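Local coordinates for protein BtGH115A (Bacteroides thetaiotaomicron, PDB 5BY3) that is a family GH115 4-O-methyl-alpha-glucuronidase with specificity for decorated arabinogalactans, at residues L404-M409 with R496-M501. Sequence-based numbering, arbitrary orientation.
Sequences LWLSTM and RKPEFM. With NI (nickel (II) ion), chain C.
Glu-499 reaches from 496-501 into the backbone of 404-409, where its OE2 takes two amide hydrogens. Trp-405 N donates to the anti lone pair of Glu-499 OE2 at 2.9 Å; Leu-406 N reaches the same OE2 on its syn side at 3.0 Å, 27° out of the carboxylate plane. A bend at chi2 (93°) swings CD out of line with the chain, 3.9 Å from Trp-405 N. The other oxygen, OE1, accepts from a water, which also donates to Leu-406 O and accepts from Thr-408 OG1. An alanine in place of Glu-499 would probably leave both amides and this water without their carboxylate acceptor. Both segments are loops of the GH115 family region: 404-409 follows strand 388-393 of the eight-stranded parallel sheet of a TIM-barrel-clan fold, and 496-501 follows helix 476-495. Leu-404 O, next to the gripped amides, binds nickel together with Asp-436. Apolar packing is sparser: Pro-498 CB lies 4.1 Å from Trp-405 CZ3, whose indole NE1 is hydrogen-bonded to Tyr-561 OH. The looser side lies toward Met-409: Lys-497 runs opposite to the Thr-408 side chain, CE 3.5 Å from Thr-408 OG1, and Lys-497 NZ, 3.9 Å from Met-409 CA, donates to a second water.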
loop_
_atom_site.group_PDB
_atom_site.type_symbol
_atom_site.label_atom_id
_atom_site.label_comp_id
_atom_site.label_asym_id
_atom_site.label_seq_id
_atom_site.Cartn_x
_atom_site.Cartn_y
_atom_site.Cartn_z
ATOM N N LEU A 404 -9.970 -7.872 -0.329
ATOM C CA LEU A 404 -9.808 -7.734 1.137
ATOM C C LEU A 404 -9.232 -8.937 1.840
ATOM O O LEU A 404 -8.983 -8.881 3.056
ATOM C CB LEU A 404 -11.164 -7.451 1.790
ATOM C CG LEU A 404 -11.915 -6.159 1.506
ATOM C CD1 LEU A 404 -13.265 -6.236 2.182
ATOM C CD2 LEU A 404 -11.109 -5.010 2.076
ATOM N N TRP A 405 -9.056 -10.043 1.117
ATOM C CA TRP A 405 -8.640 -11.249 1.808
ATOM C C TRP A 405 -7.125 -11.374 1.915
ATOM O O TRP A 405 -6.577 -11.367 3.032
ATOM C CB TRP A 405 -9.292 -12.441 1.191
ATOM C CG TRP A 405 -8.805 -13.767 1.656
ATOM C CD1 TRP A 405 -8.456 -14.149 2.932
ATOM C CD2 TRP A 405 -8.678 -14.926 0.839
ATOM N NE1 TRP A 405 -8.109 -15.476 2.942
ATOM C CE2 TRP A 405 -8.249 -15.980 1.673
ATOM C CE3 TRP A 405 -8.874 -15.173 -0.531
ATOM C CZ2 TRP A 405 -7.990 -17.265 1.178
ATOM C CZ3 TRP A 405 -8.622 -16.452 -1.025
ATOM C CH2 TRP A 405 -8.165 -17.475 -0.171
ATOM N N LEU A 406 -6.481 -11.456 0.750
ATOM C CA LEU A 406 -5.047 -11.507 0.611
ATOM C C LEU A 406 -4.522 -10.211 -0.036
ATOM O O LEU A 406 -5.272 -9.439 -0.643
ATOM C CB LEU A 406 -4.658 -12.719 -0.238
ATOM C CG LEU A 406 -5.081 -14.077 0.360
ATOM C CD1 LEU A 406 -4.839 -15.208 -0.644
ATOM C CD2 LEU A 406 -4.371 -14.337 1.692
ATOM N N SER A 407 -3.236 -9.990 0.134
ATOM C CA SER A 407 -2.593 -8.821 -0.309
ATOM C C SER A 407 -1.666 -9.226 -1.429
ATOM O O SER A 407 -0.524 -9.677 -1.187
ATOM C CB SER A 407 -1.774 -8.235 0.857
ATOM O OG SER A 407 -0.773 -7.340 0.359
ATOM N N THR A 408 -2.138 -9.030 -2.657
ATOM C CA THR A 408 -1.461 -9.555 -3.759
ATOM C C THR A 408 -1.030 -8.538 -4.820
ATOM O O THR A 408 -0.596 -8.914 -5.936
ATOM C CB THR A 408 -2.276 -10.711 -4.382
ATOM O OG1 THR A 408 -3.535 -10.240 -4.893
ATOM C CG2 THR A 408 -2.461 -11.832 -3.369
HETATM N N MSE A 409 -1.162 -7.255 -4.504
HETATM C CA MSE A 409 -0.804 -6.213 -5.461
HETATM C C MSE A 409 0.672 -6.373 -5.678
HETATM O O MSE A 409 1.414 -6.716 -4.754
HETATM C CB MSE A 409 -1.119 -4.837 -4.946
HETATM C CG MSE A 409 -1.109 -3.828 -6.091
HETATM SE SE MSE A 409 -1.504 -2.077 -5.277
HETATM C CE MSE A 409 -3.445 -2.492 -5.508
ATOM N N ARG A 496 -5.004 -12.042 -12.309
ATOM C CA ARG A 496 -6.308 -12.111 -11.716
ATOM C C ARG A 496 -6.083 -12.479 -10.272
ATOM O O ARG A 496 -5.522 -13.527 -9.965
ATOM C CB ARG A 496 -7.151 -13.155 -12.409
ATOM C CG ARG A 496 -8.617 -12.953 -12.126
ATOM C CD ARG A 496 -9.277 -12.174 -13.247
ATOM N NE ARG A 496 -10.684 -11.920 -12.922
ATOM C CZ ARG A 496 -11.523 -11.207 -13.673
ATOM N NH1 ARG A 496 -11.097 -10.655 -14.812
ATOM N NH2 ARG A 496 -12.778 -11.030 -13.258
ATOM N N LYS A 497 -6.462 -11.561 -9.398
ATOM C CA LYS A 497 -6.423 -11.742 -7.957
ATOM C C LYS A 497 -7.287 -12.930 -7.526
ATOM O O LYS A 497 -8.273 -13.258 -8.195
ATOM C CB LYS A 497 -6.927 -10.477 -7.289
ATOM C CG LYS A 497 -5.963 -9.303 -7.377
ATOM C CD LYS A 497 -6.351 -8.110 -6.508
ATOM C CE LYS A 497 -5.133 -7.338 -5.969
ATOM N NZ LYS A 497 -4.344 -6.522 -6.946
ATOM N N PRO A 498 -6.922 -13.586 -6.416
ATOM C CA PRO A 498 -7.795 -14.629 -5.859
ATOM C C PRO A 498 -9.267 -14.240 -5.762
ATOM O O PRO A 498 -10.115 -14.987 -6.240
ATOM C CB PRO A 498 -7.219 -14.843 -4.478
ATOM C CG PRO A 498 -5.751 -14.670 -4.724
ATOM C CD PRO A 498 -5.639 -13.522 -5.684
ATOM N N GLU A 499 -9.537 -13.072 -5.190
ATOM C CA GLU A 499 -10.864 -12.531 -5.014
ATOM C C GLU A 499 -11.593 -12.244 -6.307
ATOM O O GLU A 499 -12.805 -12.268 -6.286
ATOM C CB GLU A 499 -10.814 -11.256 -4.161
ATOM C CG GLU A 499 -10.283 -11.458 -2.752
ATOM C CD GLU A 499 -8.790 -11.205 -2.645
ATOM O OE1 GLU A 499 -8.135 -11.374 -3.684
ATOM O OE2 GLU A 499 -8.260 -10.856 -1.529
ATOM N N PHE A 500 -10.889 -12.013 -7.427
ATOM C CA PHE A 500 -11.514 -11.848 -8.774
ATOM C C PHE A 500 -11.775 -13.153 -9.592
ATOM O O PHE A 500 -12.267 -13.093 -10.737
ATOM C CB PHE A 500 -10.741 -10.856 -9.683
ATOM C CG PHE A 500 -10.299 -9.573 -9.023
ATOM C CD1 PHE A 500 -10.889 -9.087 -7.844
ATOM C CD2 PHE A 500 -9.270 -8.808 -9.629
ATOM C CE1 PHE A 500 -10.414 -7.898 -7.243
ATOM C CE2 PHE A 500 -8.824 -7.603 -9.064
ATOM C CZ PHE A 500 -9.397 -7.140 -7.860
HETATM N N MSE A 501 -11.475 -14.318 -9.029
HETATM C CA MSE A 501 -11.485 -15.586 -9.802
HETATM C C MSE A 501 -12.859 -16.112 -10.080
HETATM O O MSE A 501 -13.002 -17.041 -10.873
HETATM C CB MSE A 501 -10.698 -16.713 -9.128
HETATM C CG MSE A 501 -9.202 -16.425 -9.193
HETATM SE SE MSE A 501 -8.557 -16.415 -11.045
HETATM C CE MSE A 501 -9.154 -18.194 -11.592
HETATM NI NI NI C . -8.181 -7.748 4.980
HETATM O O HOH W 1 -5.737 -10.072 -3.466
HETATM O O HOH W 2 -3.170 -8.467 -8.244
HETATM O O HOH W 3 -10.450 -8.567 5.585
HETATM O O HOH W 4 -5.881 -6.839 5.516
#